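PDB 3BO6: hydrophilic protein, virA protein from Chromobacterium violaceum, which probably acts as a phosphothreonine lyase effector, cleaving the carbon-oxygen bond that holds the phosphate on a phosphothreonine side chain. Local coordinates for residues Asn15-Ser18 and Leu19-Met23; Ile159-Leu162 and Glu163-Leu166; Tyr191-Glu194 and Leu195-Gly198. All coordinates share one frame; numbering follows the deposited sequence.

How the contacts relate
Followed from the N terminus, the three contacts come in series: contact 1 on helix 16-24, contact 2 on helix 149-168, contact 3 where strand 189-193 runs out into a loop. Each is local, between residues a few positions apart in one continuous run, so none closes a long loop, and none nests in or crosses another. Their centres lie 22 to 23 Å apart, and no two touch. The fold connects them indirectly. Leu19 and Met23 of contact 1 pack on the first turn of helix 149-168, which carries contact 2 farther along; there Glu163 takes backbone N-H groups from Lys187 to Val189, leading into strand 189-193, whose far end enters contact 3. Contacts 2 and 3 lie on opposite sides of the chain's centre.

Contact 1. Residues Asn15-Ser18 and Leu19-Met23; sequences NFHS and LHNQM
His20 offers CD2 to one face of the Phe16 ring, 4.1 Å above its plane and displaced toward the rim, while Asn21 ND2 stands 3.2 Å above the plane of the His17 imidazole. One face of the His20 ring meets His17 O, 3.7 Å above its plane. The Phe16 and His20 planes lie 55° apart, an oblique pairing; with His17 these rings make an aromatic cluster. A chi1 of -174° puts the His17 imidazole beside its own carbonyl carbon, where Asn21 ND2 comes over one face. His17 O accepts twice from Asn21, from side-chain ND2 at 2.9 Å and from backbone N at 3.3 Å, the two arriving from opposite faces of the carbonyl plane. At the next residue, Ser18 OG donates to Gln22 OE1 at 2.9 Å, bridging i to i+4 beside the regular bond from Gln22 N to Ser18 O. Asn15 holds the N-cap position without a side-chain capping bond; its ND2 turns back to Asp11 O. The Phe16 and His20 side of the helix, with Met23, packs on Leu217 of helix 213-219, while Leu19 meets Ala149 and Leu152 of helix 149-168.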
# COMPACT_ATOMS: atom_id res chain seq x y z
N ASN A 15 9.02 -5.48 -20.62
CA ASN A 15 9.79 -4.25 -20.49
C ASN A 15 10.63 -4.16 -19.23
O ASN A 15 11.13 -3.09 -18.88
CB ASN A 15 8.86 -3.04 -20.61
CG ASN A 15 8.23 -2.94 -21.99
OD1 ASN A 15 8.92 -2.67 -22.97
ND2 ASN A 15 6.93 -3.18 -22.09
N PHE A 16 10.81 -5.30 -18.56
CA PHE A 16 11.49 -5.37 -17.27
C PHE A 16 12.84 -4.66 -17.26
O PHE A 16 13.09 -3.77 -16.44
CB PHE A 16 11.64 -6.83 -16.85
CG PHE A 16 12.15 -7.03 -15.45
CD1 PHE A 16 11.36 -6.69 -14.36
CD2 PHE A 16 13.38 -7.61 -15.21
CE1 PHE A 16 11.79 -6.90 -13.08
CE2 PHE A 16 13.84 -7.82 -13.92
CZ PHE A 16 13.03 -7.45 -12.85
N HIS A 17 13.73 -5.06 -18.17
CA HIS A 17 15.05 -4.46 -18.24
C HIS A 17 15.02 -2.94 -18.37
O HIS A 17 15.69 -2.22 -17.63
CB HIS A 17 15.86 -5.06 -19.39
CG HIS A 17 17.27 -4.59 -19.41
ND1 HIS A 17 17.74 -3.62 -20.27
CD2 HIS A 17 18.32 -4.91 -18.61
CE1 HIS A 17 19.01 -3.40 -20.03
NE2 HIS A 17 19.39 -4.17 -19.02
N SER A 18 14.22 -2.45 -19.32
CA SER A 18 14.11 -1.01 -19.54
C SER A 18 13.54 -0.28 -18.32
O SER A 18 14.03 0.79 -17.93
CB SER A 18 13.24 -0.72 -20.75
OG SER A 18 13.08 0.68 -20.92
N LEU A 19 12.51 -0.86 -17.72
CA LEU A 19 11.84 -0.24 -16.59
C LEU A 19 12.77 -0.04 -15.40
O LEU A 19 12.90 1.09 -14.91
CB LEU A 19 10.58 -1.01 -16.20
CG LEU A 19 9.40 -0.87 -17.17
CD1 LEU A 19 8.31 -1.90 -16.86
CD2 LEU A 19 8.83 0.55 -17.13
N HIS A 20 13.45 -1.08 -14.93
CA HIS A 20 14.27 -0.88 -13.74
C HIS A 20 15.49 0.01 -14.01
O HIS A 20 15.91 0.77 -13.14
CB HIS A 20 14.62 -2.19 -13.00
CG HIS A 20 15.70 -3.02 -13.63
ND1 HIS A 20 17.04 -2.84 -13.36
CD2 HIS A 20 15.63 -4.11 -14.43
CE1 HIS A 20 17.75 -3.75 -14.01
NE2 HIS A 20 16.92 -4.53 -14.67
N ASN A 21 16.03 -0.05 -15.21
CA ASN A 21 17.13 0.84 -15.54
C ASN A 21 16.72 2.31 -15.69
O ASN A 21 17.49 3.21 -15.33
CB ASN A 21 17.88 0.30 -16.76
CG ASN A 21 18.79 -0.85 -16.40
OD1 ASN A 21 19.78 -0.66 -15.70
ND2 ASN A 21 18.45 -2.05 -16.86
N GLN A 22 15.52 2.56 -16.23
CA GLN A 22 14.99 3.93 -16.23
C GLN A 22 14.79 4.42 -14.80
O GLN A 22 15.17 5.55 -14.47
CB GLN A 22 13.65 4.02 -16.97
CG GLN A 22 13.73 3.85 -18.48
CD GLN A 22 12.35 3.93 -19.11
OE1 GLN A 22 11.83 2.94 -19.61
NE2 GLN A 22 11.75 5.11 -19.06
N MET A 23 14.19 3.59 -13.95
CA MET A 23 13.95 3.98 -12.56
C MET A 23 15.23 4.38 -11.85
O MET A 23 15.24 5.37 -11.10
CB MET A 23 13.28 2.84 -11.78
CG MET A 23 11.85 2.54 -12.20
SD MET A 23 11.27 0.98 -11.52
CE MET A 23 11.16 1.41 -9.78

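Contact 2. Residues Ile159-Leu162 and Glu163-Leu166; sequences IECL and ESRL
Cys161 O receives the regular helical bond from Arg165 N, 2.9 Å long and fairly straight at 164°. Ser164 OG also comes within 3.0 Å of Cys161 O, but this second bond is doubtful: another acceptor competes for the single hydroxyl proton, and both Cys161 and Ser164 were modelled in two conformers. In the conformer described, Ser164 OG sits between its own N and carbonyl carbon (chi1 68°), which swings the hydroxyl back over the preceding turn. On another side of the helix the contact is apolar against polar: Leu166 rests its branch point CG on Leu162 O at 3.3 Å, and Glu163 lays CG 3.4 Å from Ile159 O. The Glu163 chain then bends at chi2 (-88°), and its carboxylate takes backbone N-H groups of Lys187, Tyr188 and Val189. The Leu162 and Leu166 side chains both face Leu100 of helix 93-104 and Ile86 of strand 82-86, whereas Arg165 forms salt bridges to Glu33 and Glu168. The carboxylate bonds thus tie the helix to the start of strand 189-193, while the leucines pack on helix 93-104 and strand 82-86. Three N-H donors around the carboxylate of Glu163, a buried residue, would be expected to favour its charged form.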
# COMPACT_ATOMS: atom_id res chain seq x y z
N ILE A 159 7.00 4.13 -0.70
CA ILE A 159 7.15 3.08 0.30
C ILE A 159 8.37 3.38 1.17
O ILE A 159 8.31 3.25 2.41
CB ILE A 159 7.27 1.66 -0.35
CG1 ILE A 159 5.88 1.06 -0.58
CG2 ILE A 159 8.06 0.72 0.55
CD1 ILE A 159 4.81 2.05 -0.97
N GLU A 160 9.46 3.82 0.56
CA GLU A 160 10.64 4.17 1.34
C GLU A 160 10.37 5.37 2.27
O GLU A 160 10.90 5.44 3.38
CB GLU A 160 11.86 4.32 0.41
CG GLU A 160 12.27 2.95 -0.19
CD GLU A 160 13.16 3.02 -1.43
OE1 GLU A 160 13.46 4.13 -1.91
OE2 GLU A 160 13.55 1.94 -1.93
N CYS A 161 9.51 6.30 1.85
CA CYS A 161 9.13 7.41 2.71
C CYS A 161 8.22 6.98 3.87
O CYS A 161 8.31 7.52 4.98
CB CYS A 161 8.43 8.46 1.88
SG CYS A 161 8.67 10.04 2.57
N LEU A 162 7.33 6.03 3.62
CA LEU A 162 6.48 5.49 4.68
C LEU A 162 7.38 4.85 5.74
O LEU A 162 7.19 5.06 6.94
CB LEU A 162 5.49 4.46 4.11
CG LEU A 162 4.44 4.99 3.13
CD1 LEU A 162 3.71 3.81 2.47
CD2 LEU A 162 3.42 5.94 3.79
N GLU A 163 8.36 4.08 5.28
CA GLU A 163 9.31 3.42 6.16
C GLU A 163 10.07 4.46 6.97
O GLU A 163 10.22 4.31 8.18
CB GLU A 163 10.30 2.56 5.36
CG GLU A 163 9.72 1.26 4.81
CD GLU A 163 9.81 0.10 5.78
OE1 GLU A 163 10.80 0.01 6.55
OE2 GLU A 163 8.89 -0.76 5.77
N SER A 164 10.58 5.49 6.31
CA SER A 164 11.35 6.51 7.02
C SER A 164 10.50 7.26 8.05
O SER A 164 10.96 7.47 9.17
CB SER A 164 12.09 7.46 6.06
OG SER A 164 11.19 8.28 5.33
N ARG A 165 9.27 7.62 7.71
CA ARG A 165 8.40 8.32 8.65
C ARG A 165 8.06 7.44 9.84
O ARG A 165 8.00 7.94 10.96
CB ARG A 165 7.11 8.84 7.99
CG ARG A 165 7.18 10.25 7.33
CD ARG A 165 7.63 11.35 8.29
NE ARG A 165 7.27 12.69 7.80
CZ ARG A 165 7.92 13.82 8.11
NH1 ARG A 165 9.03 13.79 8.85
NH2 ARG A 165 7.47 14.97 7.63
N LEU A 166 7.83 6.15 9.62
CA LEU A 166 7.49 5.27 10.74
C LEU A 166 8.65 5.15 11.69
O LEU A 166 8.47 5.27 12.90
CB LEU A 166 7.03 3.88 10.25
CG LEU A 166 5.65 3.94 9.59
CD1 LEU A 166 5.43 2.70 8.72
CD2 LEU A 166 4.54 4.11 10.66

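Contact 3. Residues Tyr191-Glu194 and Leu195-Gly198; sequences YRNE and LRSG. With SO4 (sulfate ion), chain C.
The sulfate-binding site, lined with basic groups, begins here at the end of strand 189-193, and Arg192 reaches it side-on with a two-pronged grip. Arg192 NE donates to sulfate O1 and Arg192 NH2 to sulfate O2, both at 2.9 Å and both at 166°, with the sulfur in the guanidinium plane. His85 NE2, Lys83 NZ, Arg127 NH1 and Arg199 NE also bond to the sulfate. With CG between N and the carbonyl carbon (chi1 77°) and the chain extended to NE, the guanidinium of Arg192 reaches the anion while its CB and CG pass Ser197 OG. Its remaining nitrogen is held from behind: NH1 donates to Ser197 OG at 3.0 Å, nearly in the guanidinium plane, and more weakly to Ser197 O. Gly198 C lies 3.4 Å above one face of the Arg192 guanidinium, toward its rim. Ser197 OG in turn gives its proton to Asn193 O at 2.7 Å, approaching from above the carbonyl plane. Asn193 also closes an Asx turn, its OD1 accepting from Leu195 N at 2.8 Å, with a weak further bond from Arg196 N. The Asn193 amide lies stacked against the Arg196 guanidinium, planes 22° apart, while that arginine pairs with Glu212 and Asn193 ND2 bonds to Asp82 and Ala80. The sulfate probably comes from the crystallisation liquor, yet such a cluster is consistent with a pocket for the substrate phosphate. In that reading, Ser197 and the turn around Asn193 act as a second shell, fixing the rotation of the guanidinium so that its fork faces the anion.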
# COMPACT_ATOMS: atom_id res chain seq x y z
N TYR A 191 4.33 -7.08 0.86
CA TYR A 191 3.64 -7.11 -0.43
C TYR A 191 2.98 -8.45 -0.75
O TYR A 191 3.50 -9.51 -0.39
CB TYR A 191 4.68 -6.86 -1.52
CG TYR A 191 4.21 -7.17 -2.94
CD1 TYR A 191 3.45 -6.24 -3.65
CD2 TYR A 191 4.52 -8.39 -3.55
CE1 TYR A 191 3.04 -6.51 -4.96
CE2 TYR A 191 4.09 -8.66 -4.85
CZ TYR A 191 3.37 -7.73 -5.54
OH TYR A 191 2.96 -8.00 -6.84
N ARG A 192 1.85 -8.40 -1.45
CA ARG A 192 1.40 -9.57 -2.20
C ARG A 192 0.62 -9.13 -3.43
O ARG A 192 0.22 -7.96 -3.56
CB ARG A 192 0.59 -10.58 -1.36
CG ARG A 192 -0.84 -10.17 -1.09
CD ARG A 192 -1.57 -11.20 -0.20
NE ARG A 192 -3.03 -11.01 -0.22
CZ ARG A 192 -3.83 -11.59 -1.11
NH1 ARG A 192 -3.32 -12.40 -2.04
NH2 ARG A 192 -5.14 -11.35 -1.07
N ASN A 193 0.45 -10.06 -4.36
CA ASN A 193 -0.42 -9.83 -5.51
C ASN A 193 -1.70 -10.66 -5.43
O ASN A 193 -1.64 -11.88 -5.34
CB ASN A 193 0.31 -10.12 -6.82
CG ASN A 193 -0.57 -9.84 -8.02
OD1 ASN A 193 -1.46 -10.64 -8.33
ND2 ASN A 193 -0.39 -8.69 -8.66
N GLU A 194 -2.85 -10.00 -5.50
CA GLU A 194 -4.15 -10.66 -5.31
C GLU A 194 -4.47 -11.71 -6.36
O GLU A 194 -5.20 -12.66 -6.07
CB GLU A 194 -5.29 -9.64 -5.38
CG GLU A 194 -5.36 -8.72 -4.23
CD GLU A 194 -6.71 -8.02 -4.15
OE1 GLU A 194 -6.81 -7.08 -3.35
OE2 GLU A 194 -7.63 -8.39 -4.91
N LEU A 195 -3.99 -11.52 -7.58
CA LEU A 195 -4.36 -12.42 -8.67
C LEU A 195 -3.62 -13.74 -8.56
O LEU A 195 -4.12 -14.78 -9.00
CB LEU A 195 -4.03 -11.77 -10.02
CG LEU A 195 -4.71 -10.44 -10.37
CD1 LEU A 195 -4.28 -9.92 -11.73
CD2 LEU A 195 -6.22 -10.58 -10.30
N ARG A 196 -2.42 -13.71 -8.00
CA ARG A 196 -1.53 -14.86 -8.03
C ARG A 196 -1.01 -15.31 -6.66
O ARG A 196 0.00 -15.99 -6.57
CB ARG A 196 -0.37 -14.60 -9.01
CG ARG A 196 -0.85 -14.41 -10.45
CD ARG A 196 0.28 -14.08 -11.41
NE ARG A 196 0.76 -12.72 -11.20
CZ ARG A 196 0.25 -11.63 -11.76
NH1 ARG A 196 -0.78 -11.72 -12.61
NH2 ARG A 196 0.79 -10.44 -11.51
N SER A 197 -1.72 -14.93 -5.60
CA SER A 197 -1.45 -15.43 -4.26
C SER A 197 -2.74 -15.33 -3.47
O SER A 197 -3.68 -14.67 -3.91
CB SER A 197 -0.33 -14.64 -3.58
OG SER A 197 -0.75 -13.31 -3.29
N GLY A 198 -2.80 -15.96 -2.31
CA GLY A 198 -3.98 -15.80 -1.47
C GLY A 198 -3.68 -15.14 -0.13
O GLY A 198 -2.56 -15.26 0.40
S SO4 C . -5.38 -8.98 1.99
O1 SO4 C . -4.04 -9.60 2.06
O2 SO4 C . -6.00 -9.28 0.70
O3 SO4 C . -6.20 -9.52 3.05
O4 SO4 C . -5.26 -7.53 2.12